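Local coordinates for protein diaminopimelate decarboxylase (Phaeodactylum tricornutum, PDB 7JPJ) that probably decarboxylates meso-diaminopimelate to lysine, the final step of lysine biosynthesis, using a pyridoxal 5'-phosphate cofactor and working as a dimer, at residues V299-T302 with T308-K311; I99-S102 with L106-D109; D22-T27 with E409-L414; K219-C224 with R272-E277; V55-K60 with S66-F71. All coordinates share one frame; numbering follows the deposited sequence.

Contact 1: residues V299-T302 with T308-K311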
# COMPACT_ATOMS: atom_id res chain seq x y z
N VAL A 299 -24.47 -7.09 -3.77
CA VAL A 299 -24.78 -7.39 -5.17
C VAL A 299 -24.57 -8.88 -5.43
O VAL A 299 -23.92 -9.58 -4.66
CB VAL A 299 -23.93 -6.55 -6.14
CG1 VAL A 299 -24.09 -5.07 -5.84
CG2 VAL A 299 -22.47 -6.96 -6.05
N HIS A 300 -25.15 -9.35 -6.53
CA HIS A 300 -25.11 -10.77 -6.87
C HIS A 300 -24.75 -10.96 -8.34
O HIS A 300 -24.98 -10.08 -9.18
CB HIS A 300 -26.46 -11.46 -6.60
CG HIS A 300 -27.09 -11.07 -5.30
ND1 HIS A 300 -26.83 -11.73 -4.12
CD2 HIS A 300 -27.98 -10.09 -4.99
CE1 HIS A 300 -27.52 -11.18 -3.14
NE2 HIS A 300 -28.23 -10.18 -3.64
N THR A 301 -24.18 -12.12 -8.64
CA THR A 301 -24.02 -12.62 -9.99
C THR A 301 -24.69 -13.99 -10.08
O THR A 301 -24.97 -14.63 -9.06
CB THR A 301 -22.54 -12.74 -10.40
OG1 THR A 301 -21.79 -13.32 -9.33
CG2 THR A 301 -21.96 -11.37 -10.71
N THR A 302 -24.97 -14.42 -11.31
CA THR A 302 -25.60 -15.72 -11.53
C THR A 302 -24.74 -16.56 -12.46
O THR A 302 -23.71 -16.12 -12.97
CB THR A 302 -27.01 -15.57 -12.14
OG1 THR A 302 -26.90 -15.39 -13.55
CG2 THR A 302 -27.74 -14.38 -11.53
N THR A 308 -22.08 -13.97 -4.15
CA THR A 308 -22.75 -12.86 -3.49
C THR A 308 -21.67 -11.97 -2.88
O THR A 308 -20.81 -12.45 -2.14
CB THR A 308 -23.72 -13.35 -2.42
OG1 THR A 308 -24.89 -13.88 -3.05
CG2 THR A 308 -24.12 -12.21 -1.49
N PHE A 309 -21.71 -10.68 -3.22
CA PHE A 309 -20.67 -9.74 -2.84
C PHE A 309 -21.18 -8.78 -1.78
O PHE A 309 -22.24 -8.17 -1.94
CB PHE A 309 -20.18 -8.95 -4.06
CG PHE A 309 -19.55 -9.80 -5.12
CD1 PHE A 309 -20.32 -10.44 -6.07
CD2 PHE A 309 -18.17 -9.94 -5.19
CE1 PHE A 309 -19.74 -11.21 -7.06
CE2 PHE A 309 -17.58 -10.71 -6.17
CZ PHE A 309 -18.36 -11.35 -7.11
N LEU A 310 -20.42 -8.65 -0.69
CA LEU A 310 -20.64 -7.62 0.31
C LEU A 310 -19.64 -6.50 0.07
O LEU A 310 -18.42 -6.71 0.16
CB LEU A 310 -20.48 -8.18 1.73
CG LEU A 310 -21.50 -9.19 2.24
CD1 LEU A 310 -21.26 -9.44 3.72
CD2 LEU A 310 -22.92 -8.70 2.01
N LYS A 311 -20.14 -5.30 -0.24
CA LYS A 311 -19.31 -4.14 -0.51
C LYS A 311 -19.28 -3.25 0.72
O LYS A 311 -20.33 -2.82 1.20
CB LYS A 311 -19.83 -3.37 -1.72
CG LYS A 311 -20.18 -4.25 -2.92
CD LYS A 311 -20.98 -3.48 -3.96
CE LYS A 311 -20.14 -3.17 -5.19
NZ LYS A 311 -20.91 -2.40 -6.20
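Val299 and Phe309 face each other as an antiparallel hydrogen-bonded pair. Val299 N donates to Phe309 O at 3.1 Å, in the carbonyl plane. Phe309 N returns a nearly straight bond (175°) to Val299 O at 2.9 Å. Their side chains lie on the same face of the sheet, and this is the tightly packed side. Val299 CG2 rests on Phe309 CB at 3.6 Å, and Val299 CG1 lies 4.0 Å from Lys311 CD, where the lysine chain passes across it. The Lys311 amine goes on to Gln104 of the second subunit. Thr301 OG1 sits at the edge of the Phe309 ring, 3.7 Å from CE1, and bonds to His307 N.

The other face is looser. There the exposed His300 pairs with Thr308 without backbone bonds. The two side chains run alongside each other, and His300 ND1 and Thr308 OG1 share a hydrogen bond of 3.1 Å in the plane of the imidazole. In Thr308, OG1 is anti to the carbonyl carbon (chi1 -75°), which turns the hydroxyl to the ring. These pairs lie next to the connecting loop of a beta hairpin, formed by strands 289-300 and 308-312 in the mixed beta sheet.

Contact 2: residues I99-S102 with L106-D109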
# COMPACT_ATOMS: atom_id res chain seq x y z
N ILE A 99 14.77 4.21 23.19
CA ILE A 99 14.63 4.01 21.76
C ILE A 99 15.94 3.45 21.22
O ILE A 99 17.02 3.94 21.57
CB ILE A 99 14.26 5.32 21.04
CG1 ILE A 99 13.06 5.99 21.73
CG2 ILE A 99 13.96 5.06 19.57
CD1 ILE A 99 12.69 7.33 21.14
N SER A 100 15.84 2.43 20.37
CA SER A 100 16.96 1.94 19.59
C SER A 100 16.62 2.07 18.11
O SER A 100 15.47 1.84 17.71
CB SER A 100 17.30 0.48 19.94
OG SER A 100 16.32 -0.41 19.42
N LEU A 101 17.61 2.44 17.30
CA LEU A 101 17.40 2.75 15.89
C LEU A 101 18.06 1.68 15.03
O LEU A 101 19.29 1.55 15.02
CB LEU A 101 17.94 4.14 15.55
CG LEU A 101 18.01 4.51 14.07
CD1 LEU A 101 16.63 4.48 13.43
CD2 LEU A 101 18.66 5.88 13.90
N SER A 102 17.24 0.92 14.30
CA SER A 102 17.71 -0.04 13.30
C SER A 102 17.00 0.30 12.00
O SER A 102 15.80 0.04 11.85
CB SER A 102 17.42 -1.48 13.73
OG SER A 102 17.55 -1.64 15.13
N LEU A 106 20.09 5.57 7.20
CA LEU A 106 20.58 6.36 8.33
C LEU A 106 20.27 7.83 8.09
O LEU A 106 20.71 8.39 7.08
CB LEU A 106 22.08 6.15 8.50
CG LEU A 106 22.69 6.56 9.85
CD1 LEU A 106 21.96 5.89 11.00
CD2 LEU A 106 24.17 6.24 9.89
N PRO A 107 19.51 8.49 8.96
CA PRO A 107 19.13 9.88 8.71
C PRO A 107 20.32 10.81 8.78
O PRO A 107 21.31 10.54 9.47
CB PRO A 107 18.12 10.18 9.82
CG PRO A 107 18.50 9.26 10.92
CD PRO A 107 18.99 8.00 10.25
N GLU A 108 20.21 11.94 8.07
CA GLU A 108 21.30 12.91 8.05
C GLU A 108 21.52 13.55 9.42
O GLU A 108 22.58 14.14 9.64
CB GLU A 108 21.04 13.99 7.00
CG GLU A 108 22.30 14.71 6.52
CD GLU A 108 22.03 16.12 6.01
OE1 GLU A 108 21.95 17.05 6.84
OE2 GLU A 108 21.92 16.30 4.78
N ASP A 109 20.56 13.45 10.33
CA ASP A 109 20.67 14.01 11.67
C ASP A 109 20.81 12.92 12.74
O ASP A 109 20.30 13.07 13.85
CB ASP A 109 19.46 14.90 11.97
CG ASP A 109 18.16 14.12 12.04
OD1 ASP A 109 18.02 13.13 11.29
OD2 ASP A 109 17.28 14.50 12.85
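No polar bond joins Leu101 to Leu106 and Pro107; the sound polar grip here is the salt bridge of the neighbouring Asp109, from OD2 to Arg87 NH2 of helix 83-91. Asp109 stands at the N-cap position of helix 110-116, but its carboxylate makes no capping bond.

The contact itself is apolar and carried by one methyl. Leu101 CD2 reaches Pro107 CD at 4.2 Å. The same methyl lies 4.4 Å from Leu106 CD1. Leu101 has CG anti to the backbone N (chi1 170°), and its chain extends from the strand toward the loop. Leu106 offers CD1 alone; its CD2 is directed elsewhere, 6.8 Å from Leu101 CD2. Leu106 CD1 also lies 3.7 Å from Pro107 CD, so one leucine methyl and one proline methylene together receive the Leu101 tip.

This is a strand-to-helix loop of the beta/alpha barrel that binds the cofactor in this family. Strand 99-101 runs parallel between strands 77-80 and 119-122, and the loop after it leads into helix 110-116. Leu101 also packs on Val86 of helix 83-91, while Leu106 rests on Gln127 and Arg130 of helix 125-134. Ser102 OG makes a weak hydrogen bond to Asn121 ND2 of the next strand. Pro107 is partly exposed, whereas both leucines are buried.

Contact 3: residues D22-T27 with E409-L414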
# COMPACT_ATOMS: atom_id res chain seq x y z
N ASP A 22 -20.10 5.77 17.08
CA ASP A 22 -20.53 7.07 17.56
C ASP A 22 -19.35 7.95 17.97
O ASP A 22 -19.36 9.16 17.73
CB ASP A 22 -21.51 6.90 18.73
CG ASP A 22 -22.77 6.16 18.32
OD1 ASP A 22 -22.76 5.48 17.27
OD2 ASP A 22 -23.76 6.22 19.08
N ALA A 23 -18.33 7.35 18.59
CA ALA A 23 -17.18 8.14 19.03
C ALA A 23 -16.34 8.62 17.85
O ALA A 23 -15.67 9.66 17.96
CB ALA A 23 -16.31 7.31 19.99
N ALA A 24 -16.36 7.90 16.73
CA ALA A 24 -15.57 8.26 15.56
C ALA A 24 -16.38 8.98 14.49
O ALA A 24 -15.81 9.36 13.46
CB ALA A 24 -14.93 7.00 14.96
N GLY A 25 -17.68 9.17 14.70
CA GLY A 25 -18.50 9.88 13.73
C GLY A 25 -18.88 9.09 12.50
O GLY A 25 -19.23 9.70 11.48
N GLY A 26 -18.84 7.77 12.56
CA GLY A 26 -19.22 6.92 11.46
C GLY A 26 -18.12 5.95 11.09
O GLY A 26 -17.04 5.94 11.67
N THR A 27 -18.42 5.11 10.10
CA THR A 27 -17.51 4.10 9.60
C THR A 27 -16.80 4.60 8.34
O THR A 27 -17.31 5.48 7.64
CB THR A 27 -18.28 2.81 9.29
OG1 THR A 27 -19.56 3.12 8.73
CG2 THR A 27 -18.46 1.98 10.56
N GLU A 409 -8.26 9.31 5.56
CA GLU A 409 -7.68 8.37 6.50
C GLU A 409 -8.65 8.10 7.64
O GLU A 409 -9.13 9.03 8.30
CB GLU A 409 -6.35 8.91 7.04
CG GLU A 409 -5.34 7.83 7.39
CD GLU A 409 -4.07 8.39 8.01
OE1 GLU A 409 -3.85 9.62 7.94
OE2 GLU A 409 -3.27 7.60 8.56
N ALA A 410 -8.93 6.82 7.89
CA ALA A 410 -9.92 6.44 8.88
C ALA A 410 -9.49 6.86 10.28
O ALA A 410 -8.29 6.90 10.59
CB ALA A 410 -10.16 4.93 8.85
N PRO A 411 -10.44 7.19 11.15
CA PRO A 411 -10.10 7.54 12.54
C PRO A 411 -9.69 6.31 13.33
O PRO A 411 -9.79 5.17 12.88
CB PRO A 411 -11.40 8.14 13.08
CG PRO A 411 -12.47 7.53 12.25
CD PRO A 411 -11.88 7.35 10.88
N GLU A 412 -9.21 6.56 14.55
CA GLU A 412 -8.80 5.51 15.47
C GLU A 412 -9.50 5.70 16.81
O GLU A 412 -9.61 6.82 17.31
CB GLU A 412 -7.28 5.50 15.68
CG GLU A 412 -6.51 4.82 14.56
CD GLU A 412 -5.01 5.06 14.66
OE1 GLU A 412 -4.61 6.14 15.14
OE2 GLU A 412 -4.23 4.18 14.24
N VAL A 413 -9.97 4.59 17.38
CA VAL A 413 -10.71 4.60 18.63
C VAL A 413 -10.02 3.66 19.61
O VAL A 413 -9.49 2.62 19.22
CB VAL A 413 -12.19 4.19 18.41
CG1 VAL A 413 -12.95 4.14 19.73
CG2 VAL A 413 -12.86 5.14 17.45
N LEU A 414 -10.02 4.04 20.89
CA LEU A 414 -9.50 3.22 21.97
C LEU A 414 -10.64 2.82 22.89
O LEU A 414 -11.42 3.67 23.32
CB LEU A 414 -8.43 3.98 22.76
CG LEU A 414 -7.53 3.17 23.70
CD1 LEU A 414 -6.65 2.21 22.91
CD2 LEU A 414 -6.68 4.10 24.56
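Helix 14-24 packs here on strand 412-415 of the mixed beta sheet and the residue before it, and Ala24 makes the contact with Pro411 and Val413. The two partners come from opposite ends of the chain. Strand 412-415 runs parallel to strand 29-33, which follows the helix after a short turn. Leu29 of that strand lies against both Ala24 and Val413.

The turn depends on two glycines. Gly25 leaves the helix with a positive phi of 77°. Gly26 has a conformation in which a CB would collide with the carbonyl oxygen of Gly25. The carbonyls of Ala24 and Gly26 each accept a weak hydrogen bond from Arg427 NH2.

Pro411, just before the strand, and Val413, on it, turn toward the helix, and Glu412 between them turns away. Its carboxylate is held by Asn64, Tyr32 and Ser397. No hydrogen bond links the helix to the strand; the join is made by apolar groups. Ala24 CB touches two carbons that approach at roughly a right angle. Pro411 CG touches it at 3.7 Å, with the ring CB farther off at 4.2 Å. Val413 CG2, placed anti to the carbonyl carbon, meets the same methyl, Ala24 CB, at 3.7 Å.

Contact 4: residues K219-C224 with R272-E277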
# COMPACT_ATOMS: atom_id res chain seq x y z
N LYS A 219 23.38 -19.23 17.18
CA LYS A 219 24.16 -18.67 16.08
C LYS A 219 24.45 -17.19 16.30
O LYS A 219 25.56 -16.72 16.04
CB LYS A 219 23.42 -18.90 14.76
CG LYS A 219 24.12 -18.29 13.56
CD LYS A 219 24.19 -19.28 12.41
CE LYS A 219 25.40 -19.01 11.53
NZ LYS A 219 26.41 -20.11 11.61
N SER A 220 23.45 -16.44 16.77
CA SER A 220 23.66 -15.01 17.00
C SER A 220 24.61 -14.76 18.17
O SER A 220 25.37 -13.79 18.14
CB SER A 220 22.32 -14.33 17.26
OG SER A 220 21.38 -14.70 16.27
N LEU A 221 24.58 -15.62 19.19
CA LEU A 221 25.46 -15.45 20.34
C LEU A 221 26.92 -15.65 19.97
O LEU A 221 27.81 -15.10 20.63
CB LEU A 221 25.06 -16.41 21.46
CG LEU A 221 23.80 -16.06 22.26
CD1 LEU A 221 23.30 -17.26 23.05
CD2 LEU A 221 24.05 -14.88 23.19
N SER A 222 27.20 -16.43 18.92
CA SER A 222 28.59 -16.66 18.51
C SER A 222 29.25 -15.37 18.04
O SER A 222 30.48 -15.24 18.12
CB SER A 222 28.65 -17.72 17.42
OG SER A 222 27.93 -17.33 16.27
N PHE A 223 28.46 -14.42 17.54
CA PHE A 223 29.00 -13.12 17.18
C PHE A 223 29.29 -12.24 18.39
O PHE A 223 30.05 -11.28 18.28
CB PHE A 223 28.05 -12.40 16.22
CG PHE A 223 27.86 -13.12 14.92
CD1 PHE A 223 28.88 -13.16 13.98
CD2 PHE A 223 26.68 -13.78 14.63
CE1 PHE A 223 28.73 -13.82 12.79
CE2 PHE A 223 26.51 -14.45 13.44
CZ PHE A 223 27.54 -14.47 12.52
N CYS A 224 28.69 -12.56 19.55
CA CYS A 224 28.98 -11.79 20.76
C CYS A 224 30.35 -12.11 21.34
O CYS A 224 30.87 -11.32 22.13
CB CYS A 224 27.90 -12.04 21.81
SG CYS A 224 26.25 -11.49 21.33
N ARG A 272 30.28 -14.73 30.50
CA ARG A 272 29.62 -13.44 30.38
C ARG A 272 28.11 -13.64 30.41
O ARG A 272 27.57 -14.44 29.64
CB ARG A 272 30.03 -12.72 29.09
CG ARG A 272 31.46 -12.20 29.11
CD ARG A 272 32.04 -12.11 27.70
NE ARG A 272 31.14 -11.41 26.79
CZ ARG A 272 31.27 -11.42 25.47
NH1 ARG A 272 32.25 -12.11 24.90
NH2 ARG A 272 30.41 -10.75 24.71
N GLU A 273 27.43 -12.92 31.30
CA GLU A 273 25.98 -12.99 31.43
C GLU A 273 25.38 -11.82 30.65
O GLU A 273 25.54 -10.66 31.04
CB GLU A 273 25.58 -12.96 32.90
CG GLU A 273 26.19 -14.09 33.72
CD GLU A 273 25.79 -14.07 35.18
OE1 GLU A 273 24.97 -13.20 35.56
OE2 GLU A 273 26.29 -14.92 35.95
N LEU A 274 24.70 -12.13 29.55
CA LEU A 274 24.27 -11.13 28.59
C LEU A 274 22.80 -10.76 28.80
O LEU A 274 21.96 -11.62 29.06
CB LEU A 274 24.46 -11.63 27.15
CG LEU A 274 25.88 -11.92 26.66
CD1 LEU A 274 25.84 -12.43 25.23
CD2 LEU A 274 26.76 -10.68 26.77
N GLN A 275 22.51 -9.47 28.66
CA GLN A 275 21.13 -9.01 28.62
C GLN A 275 20.49 -9.41 27.30
O GLN A 275 21.12 -9.37 26.24
CB GLN A 275 21.08 -7.49 28.79
CG GLN A 275 19.70 -6.89 28.62
CD GLN A 275 19.01 -6.69 29.95
OE1 GLN A 275 19.31 -7.38 30.93
NE2 GLN A 275 18.06 -5.75 30.00
N MET A 276 19.22 -9.82 27.35
CA MET A 276 18.47 -10.20 26.17
C MET A 276 17.46 -9.12 25.79
O MET A 276 16.92 -8.43 26.65
CB MET A 276 17.74 -11.53 26.37
CG MET A 276 17.36 -12.22 25.07
SD MET A 276 16.24 -13.63 25.25
CE MET A 276 15.44 -13.25 26.80
N GLU A 277 17.21 -9.00 24.49
CA GLU A 277 16.22 -8.07 23.97
C GLU A 277 15.37 -8.77 22.93
O GLU A 277 15.86 -9.60 22.16
CB GLU A 277 16.87 -6.83 23.35
CG GLU A 277 17.56 -5.93 24.34
CD GLU A 277 18.09 -4.67 23.69
OE1 GLU A 277 17.94 -4.52 22.46
OE2 GLU A 277 18.63 -3.80 24.42
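The backbones stay well apart: Cys224 and Leu274 have the nearest CA atoms, at 9.2 Å. The first segment lies on helix 210-222 and continues to Cys224, and the second runs from a loop into strand 275-278. Side chains bridge the gap.

Arg272 reaches across with its chain bent at chi3 (50°). Its NH2 donates to Cys224 O at 2.7 Å and 160°. The oxygen lies in the guanidinium plane, at its edge, but the donor stands above the carbonyl plane, 45° out of it. NH1 adds a weak bond to the same oxygen at 3.2 Å. NH2 also binds Val230 O, so the guanidinium ties two backbone carbonyls together. With a leucine in place of Arg272, both carbonyls would probably lose this donor and the chain at Cys224 would be held less firmly.

Leu274 CD1 touches Leu221 CD2 at 3.7 Å as the two side chains pass in opposite directions. Cys224 CB lies 4.0 Å from the same Leu274 CD1. Phe263 and Phe266 of helix 252-270 also pack on Leu274. Such packing of outer helices over the entry to a parallel strand is typical of a beta/alpha (TIM) barrel.

Contact 5: residues V55-K60 with S66-F71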
# COMPACT_ATOMS: atom_id res chain seq x y z
N VAL A 55 11.97 -5.64 26.49
CA VAL A 55 11.00 -5.77 25.41
C VAL A 55 10.92 -4.43 24.68
O VAL A 55 10.65 -3.40 25.29
CB VAL A 55 9.62 -6.18 25.93
CG1 VAL A 55 8.61 -6.21 24.80
CG2 VAL A 55 9.70 -7.53 26.62
N ARG A 56 11.17 -4.46 23.37
CA ARG A 56 11.07 -3.28 22.52
C ARG A 56 9.87 -3.43 21.60
O ARG A 56 9.71 -4.46 20.94
CB ARG A 56 12.34 -3.08 21.70
CG ARG A 56 13.63 -3.15 22.50
CD ARG A 56 14.75 -2.41 21.79
NE ARG A 56 15.08 -1.17 22.48
CZ ARG A 56 16.19 -0.98 23.18
NH1 ARG A 56 17.08 -1.95 23.29
NH2 ARG A 56 16.42 0.19 23.78
N TYR A 57 9.03 -2.40 21.54
CA TYR A 57 7.90 -2.40 20.62
C TYR A 57 8.37 -1.89 19.26
O TYR A 57 8.92 -0.79 19.15
CB TYR A 57 6.77 -1.52 21.15
CG TYR A 57 5.65 -1.29 20.16
CD1 TYR A 57 5.14 -2.34 19.40
CD2 TYR A 57 5.09 -0.03 19.99
CE1 TYR A 57 4.11 -2.13 18.49
CE2 TYR A 57 4.06 0.18 19.09
CZ TYR A 57 3.58 -0.87 18.35
OH TYR A 57 2.56 -0.66 17.45
N ALA A 58 8.16 -2.70 18.22
CA ALA A 58 8.46 -2.31 16.85
C ALA A 58 7.33 -1.41 16.37
O ALA A 58 6.35 -1.86 15.76
CB ALA A 58 8.61 -3.54 15.96
N MET A 59 7.46 -0.11 16.63
CA MET A 59 6.36 0.82 16.42
C MET A 59 5.92 0.92 14.97
O MET A 59 4.84 1.48 14.70
CB MET A 59 6.73 2.22 16.92
CG MET A 59 7.97 2.80 16.26
SD MET A 59 8.39 4.43 16.91
CE MET A 59 6.96 5.37 16.41
N LYS A 60 6.71 0.41 14.02
CA LYS A 60 6.31 0.41 12.62
C LYS A 60 5.01 -0.34 12.39
O LYS A 60 4.37 -0.15 11.35
CB LYS A 60 7.42 -0.18 11.75
CG LYS A 60 7.53 -1.70 11.85
CD LYS A 60 8.88 -2.19 11.34
CE LYS A 60 9.00 -3.70 11.48
NZ LYS A 60 10.40 -4.17 11.24
N SER A 66 -0.98 7.03 21.59
CA SER A 66 -1.59 6.37 22.73
C SER A 66 -1.02 4.97 22.92
O SER A 66 -0.78 4.54 24.06
CB SER A 66 -3.11 6.31 22.56
OG SER A 66 -3.66 7.61 22.50
N ILE A 67 -0.80 4.24 21.83
CA ILE A 67 -0.16 2.93 21.94
C ILE A 67 1.26 3.08 22.48
O ILE A 67 1.69 2.30 23.35
CB ILE A 67 -0.17 2.21 20.57
CG1 ILE A 67 -1.58 2.20 19.99
CG2 ILE A 67 0.37 0.80 20.71
CD1 ILE A 67 -2.58 1.39 20.81
N LEU A 68 2.00 4.08 22.00
CA LEU A 68 3.33 4.34 22.53
C LEU A 68 3.27 4.69 24.01
O LEU A 68 4.06 4.19 24.81
CB LEU A 68 4.00 5.46 21.74
CG LEU A 68 4.35 5.18 20.28
CD1 LEU A 68 5.12 6.36 19.71
CD2 LEU A 68 5.15 3.90 20.16
N LYS A 69 2.34 5.57 24.39
CA LYS A 69 2.22 5.96 25.79
C LYS A 69 1.84 4.78 26.66
O LYS A 69 2.31 4.66 27.80
CB LYS A 69 1.19 7.09 25.93
CG LYS A 69 1.62 8.41 25.31
CD LYS A 69 0.49 9.43 25.34
CE LYS A 69 0.83 10.68 24.55
NZ LYS A 69 2.00 11.42 25.11
N TYR A 70 0.99 3.88 26.15
CA TYR A 70 0.57 2.73 26.95
C TYR A 70 1.71 1.76 27.18
O TYR A 70 1.95 1.31 28.30
CB TYR A 70 -0.61 2.02 26.30
CG TYR A 70 -0.96 0.75 27.03
CD1 TYR A 70 -1.68 0.78 28.21
CD2 TYR A 70 -0.51 -0.49 26.57
CE1 TYR A 70 -1.98 -0.37 28.90
CE2 TYR A 70 -0.81 -1.65 27.26
CZ TYR A 70 -1.54 -1.58 28.42
OH TYR A 70 -1.84 -2.73 29.11
N PHE A 71 2.43 1.40 26.11
CA PHE A 71 3.55 0.48 26.25
C PHE A 71 4.68 1.10 27.06
O PHE A 71 5.46 0.37 27.69
CB PHE A 71 4.07 0.05 24.88
CG PHE A 71 3.18 -0.94 24.17
CD1 PHE A 71 2.41 -1.83 24.89
CD2 PHE A 71 3.13 -0.97 22.79
CE1 PHE A 71 1.59 -2.74 24.24
CE2 PHE A 71 2.32 -1.87 22.13
CZ PHE A 71 1.55 -2.76 22.86
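Tyr57 points from its strand to Phe71, Leu68 and Ile67 on the helix, with CG anti to the backbone N (chi1 171°). Its CB already lies 4.0 Å from Phe71 CD2. At CG and CD2 the ring meets the edge of Phe71, and Tyr57 CD2 comes to 3.5 Å from Phe71 CD2. Phe71 CE2 stands over the centre of the tyrosine ring. The pair is a T-shaped stack, with centroids 4.9 Å apart and planes at 68°. Met59 CA lies over the opposite face of Tyr57, so the ring is held on two sides. Leu68 CD2 reaches the ring edge, 3.9 Å from Tyr57 CD2. Further out, Tyr57 CE2 lies 4.1 Å from Ile67 CG2. At the tip, the hydroxyl OH bonds to Cys62 O in the connecting loop.

An alanine at Tyr57 is likely to open a gap beside Phe71 and Leu68 and to leave the Cys62 carbonyl without this partner. Met59 adds to the packing: its chain bends at chi3, and Met59 CE meets Leu68 CD1 at 3.9 Å.

The strand then passes through an inverse gamma turn at Ala58 to Lys60, the predicted cofactor lysine, which carries no cofactor in this structure. Strand 55-58 and helix 66-71 run antiparallel (176°), the axes of these short segments coming within 10.4 Å of each other, as the first two elements of a beta-alpha-beta unit completed by strand 77-80. Helix 34-45 packs on Ile67 and Phe71, helix 83-91 on Met59 and Leu68, and helix 282-285 on Tyr57 and Phe71.

How the contacts relate
From the N terminus, the first segment of contact 3 comes before all the others, and its second segment follows them all. Contact 3 therefore encloses the other four and joins the N-terminal helix to a late strand of the mixed sheet. Within that span, contacts 5, 2, 4 and 1 close in series, and none cross. Contacts 5, 2 and 4 all reach the parallel sheet of the barrel. Contacts 5 and 4 meet through neighbouring strands, where Arg56 NH1 forms a salt bridge with Glu277 OE2 at 2.7 Å. Arg56 also packs near Ser100 of contact 2. Contact 1 is a hairpin in the mixed sheet, with its centre about 55 Å from that of contact 4.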